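Long-range contact in exodeoxyribonuclease III (Methanosarcina mazei, PDB 5J8N), which probably acts in DNA repair as a magnesium-dependent endonuclease at abasic sites and a 3'-5' exonuclease on double-stranded DNA: residues 122-126 and 171-177. The protein carries 3 engineered substitutions. Numbering follows the deposited sequence.
Sequences LGYKM and SGFLPEE
Lys125 and Glu177 make the one salt bridge between helix 119-141 and the first turn of helix 175-186, with NZ 2.7 Å from Glu177 OE2. The two side chains meet at about a right angle, and the ammonium comes down on OE2 from above the carboxylate, some 65° out of its plane. That leaves the syn lone pair of OE2 for Ser171 OG. Glu177 OE1 is gripped twice as well, by the backbone N of Gly172 at 2.8 Å and by that of Leu174, which arrives nearly along the C-O axis. Leu174 is the N-cap residue of helix 175-186, so the carboxylate of Glu177, three residues on, takes the cap's own N-H, the half of a capping box that runs back from the third helical residue; a leucine cap has no side-chain acceptor to return it. With an alanine here in place of Glu177, the ammonium of Lys125 is likely to be left without its counter-charge and the N-H groups of Gly172 and Leu174 without their acceptor.

Beside the polar cluster, Leu122 packs tip to tip against Leu174, with Leu122 CD2 3.7 Å from Leu174 CD1. Its other methyl, Leu122 CD1, lies 3.5 Å from Glu177 OE2. With chi2 and chi3 of Met126 both bent near -60°, its CE reaches the carbonyl O of Glu176 at 3.5 Å and its SD lies over Glu177 CG. In this DNase I-like fold the two helices thus meet close to the predicted active site: Lys125 has its chain extended from CB to NZ, its NZ also hydrogen-bonds to Asn153 O and Thr154 OG1, and Asn153 is predicted to stabilise the transition state. A water bridges Lys125 NZ and Ser171 OG, and the backbone of Gly172 pairs with Ala155. Met126 also touches Trp180, one turn further along helix 175-186.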
loop_
_atom_site.group_PDB
_atom_site.type_symbol
_atom_site.label_atom_id
_atom_site.label_comp_id
_atom_site.label_asym_id
_atom_site.label_seq_id
_atom_site.Cartn_x
_atom_site.Cartn_y
_atom_site.Cartn_z
ATOM N N LEU A 122 7.762 -8.302 -15.170
ATOM C CA LEU A 122 6.846 -7.256 -15.648
ATOM C C LEU A 122 5.500 -7.936 -16.041
ATOM O O LEU A 122 4.426 -7.427 -15.681
ATOM C CB LEU A 122 7.439 -6.497 -16.847
ATOM C CG LEU A 122 6.472 -5.492 -17.497
ATOM C CD1 LEU A 122 5.982 -4.450 -16.478
ATOM C CD2 LEU A 122 7.144 -4.806 -18.693
ATOM N N GLY A 123 5.563 -9.092 -16.668
ATOM C CA GLY A 123 4.372 -9.838 -17.067
ATOM C C GLY A 123 3.583 -10.215 -15.832
ATOM O O GLY A 123 2.350 -10.097 -15.813
ATOM N N TYR A 124 4.280 -10.647 -14.792
ATOM C CA TYR A 124 3.646 -11.071 -13.568
ATOM C C TYR A 124 2.959 -9.890 -12.914
ATOM O O TYR A 124 1.831 -10.003 -12.418
ATOM C CB TYR A 124 4.698 -11.690 -12.615
ATOM C CG TYR A 124 4.143 -12.229 -11.302
ATOM C CD1 TYR A 124 3.745 -13.571 -11.201
ATOM C CD2 TYR A 124 4.054 -11.443 -10.169
ATOM C CE1 TYR A 124 3.243 -14.053 -10.001
ATOM C CE2 TYR A 124 3.570 -11.927 -8.973
ATOM C CZ TYR A 124 3.172 -13.241 -8.899
ATOM O OH TYR A 124 2.691 -13.684 -7.698
ATOM N N LYS A 125 3.652 -8.752 -12.845
ATOM C CA LYS A 125 3.068 -7.524 -12.322
ATOM C C LYS A 125 1.753 -7.165 -13.049
ATOM O O LYS A 125 0.746 -6.876 -12.392
ATOM C CB LYS A 125 4.077 -6.367 -12.450
ATOM C CG LYS A 125 3.557 -5.036 -11.956
ATOM C CD LYS A 125 4.626 -3.959 -12.167
ATOM C CE LYS A 125 4.128 -2.631 -11.568
ATOM N NZ LYS A 125 5.116 -1.535 -11.852
ATOM N N MET A 126 1.774 -7.193 -14.373
ATOM C CA MET A 126 0.562 -6.848 -15.125
ATOM C C MET A 126 -0.549 -7.885 -14.888
ATOM O O MET A 126 -1.732 -7.514 -14.787
ATOM C CB MET A 126 0.891 -6.705 -16.588
ATOM C CG MET A 126 1.884 -5.593 -16.928
ATOM S SD MET A 126 1.404 -3.948 -16.348
ATOM C CE MET A 126 -0.065 -3.668 -17.314
ATOM N N SER A 171 10.275 0.047 -15.756
ATOM C CA SER A 171 9.092 -0.414 -15.011
ATOM C C SER A 171 8.911 0.422 -13.748
ATOM O O SER A 171 9.854 0.616 -12.962
ATOM C CB SER A 171 9.220 -1.914 -14.670
ATOM O OG SER A 171 8.073 -2.306 -13.862
ATOM N N GLY A 172 7.691 0.938 -13.571
ATOM C CA GLY A 172 7.437 1.999 -12.613
ATOM C C GLY A 172 6.825 3.181 -13.356
ATOM O O GLY A 172 6.052 3.946 -12.784
ATOM N N PHE A 173 7.219 3.351 -14.609
ATOM C CA PHE A 173 6.679 4.459 -15.374
ATOM C C PHE A 173 6.484 4.090 -16.838
ATOM O O PHE A 173 6.596 4.952 -17.708
ATOM C CB PHE A 173 7.574 5.718 -15.249
ATOM C CG PHE A 173 6.832 7.001 -15.551
ATOM C CD1 PHE A 173 5.665 7.314 -14.840
ATOM C CD2 PHE A 173 7.258 7.868 -16.557
ATOM C CE1 PHE A 173 4.905 8.452 -15.159
ATOM C CE2 PHE A 173 6.503 9.053 -16.878
ATOM C CZ PHE A 173 5.337 9.318 -16.148
ATOM N N LEU A 174 6.214 2.807 -17.102
ATOM C CA LEU A 174 5.917 2.379 -18.471
ATOM C C LEU A 174 4.526 2.775 -18.897
ATOM O O LEU A 174 3.597 2.732 -18.084
ATOM C CB LEU A 174 6.081 0.866 -18.627
ATOM C CG LEU A 174 7.503 0.328 -18.363
ATOM C CD1 LEU A 174 7.428 -1.189 -18.294
ATOM C CD2 LEU A 174 8.455 0.691 -19.494
ATOM N N PRO A 175 4.352 3.141 -20.177
ATOM C CA PRO A 175 2.986 3.471 -20.604
ATOM C C PRO A 175 1.938 2.416 -20.217
ATOM O O PRO A 175 0.835 2.803 -19.762
ATOM C CB PRO A 175 3.129 3.612 -22.141
ATOM C CG PRO A 175 4.555 4.190 -22.307
ATOM C CD PRO A 175 5.351 3.389 -21.247
ATOM N N GLU A 176 2.219 1.125 -20.350
ATOM C CA GLU A 176 1.222 0.113 -20.079
ATOM C C GLU A 176 0.853 0.031 -18.596
ATOM O O GLU A 176 -0.279 -0.300 -18.232
ATOM C CB GLU A 176 1.714 -1.240 -20.600
ATOM C CG GLU A 176 3.114 -1.611 -20.074
ATOM C CD GLU A 176 4.281 -1.241 -21.015
ATOM O OE1 GLU A 176 5.233 -2.071 -21.099
ATOM O OE2 GLU A 176 4.283 -0.169 -21.694
ATOM N N GLU A 177 1.808 0.322 -17.724
ATOM C CA GLU A 177 1.523 0.334 -16.297
ATOM C C GLU A 177 0.611 1.527 -15.933
ATOM O O GLU A 177 -0.358 1.398 -15.141
ATOM C CB GLU A 177 2.810 0.399 -15.505
ATOM C CG GLU A 177 3.685 -0.820 -15.722
ATOM C CD GLU A 177 5.085 -0.615 -15.190
ATOM O OE1 GLU A 177 5.662 0.478 -15.403
ATOM O OE2 GLU A 177 5.598 -1.559 -14.546
HETATM O O HOH W 1 7.754 -1.945 -11.188
#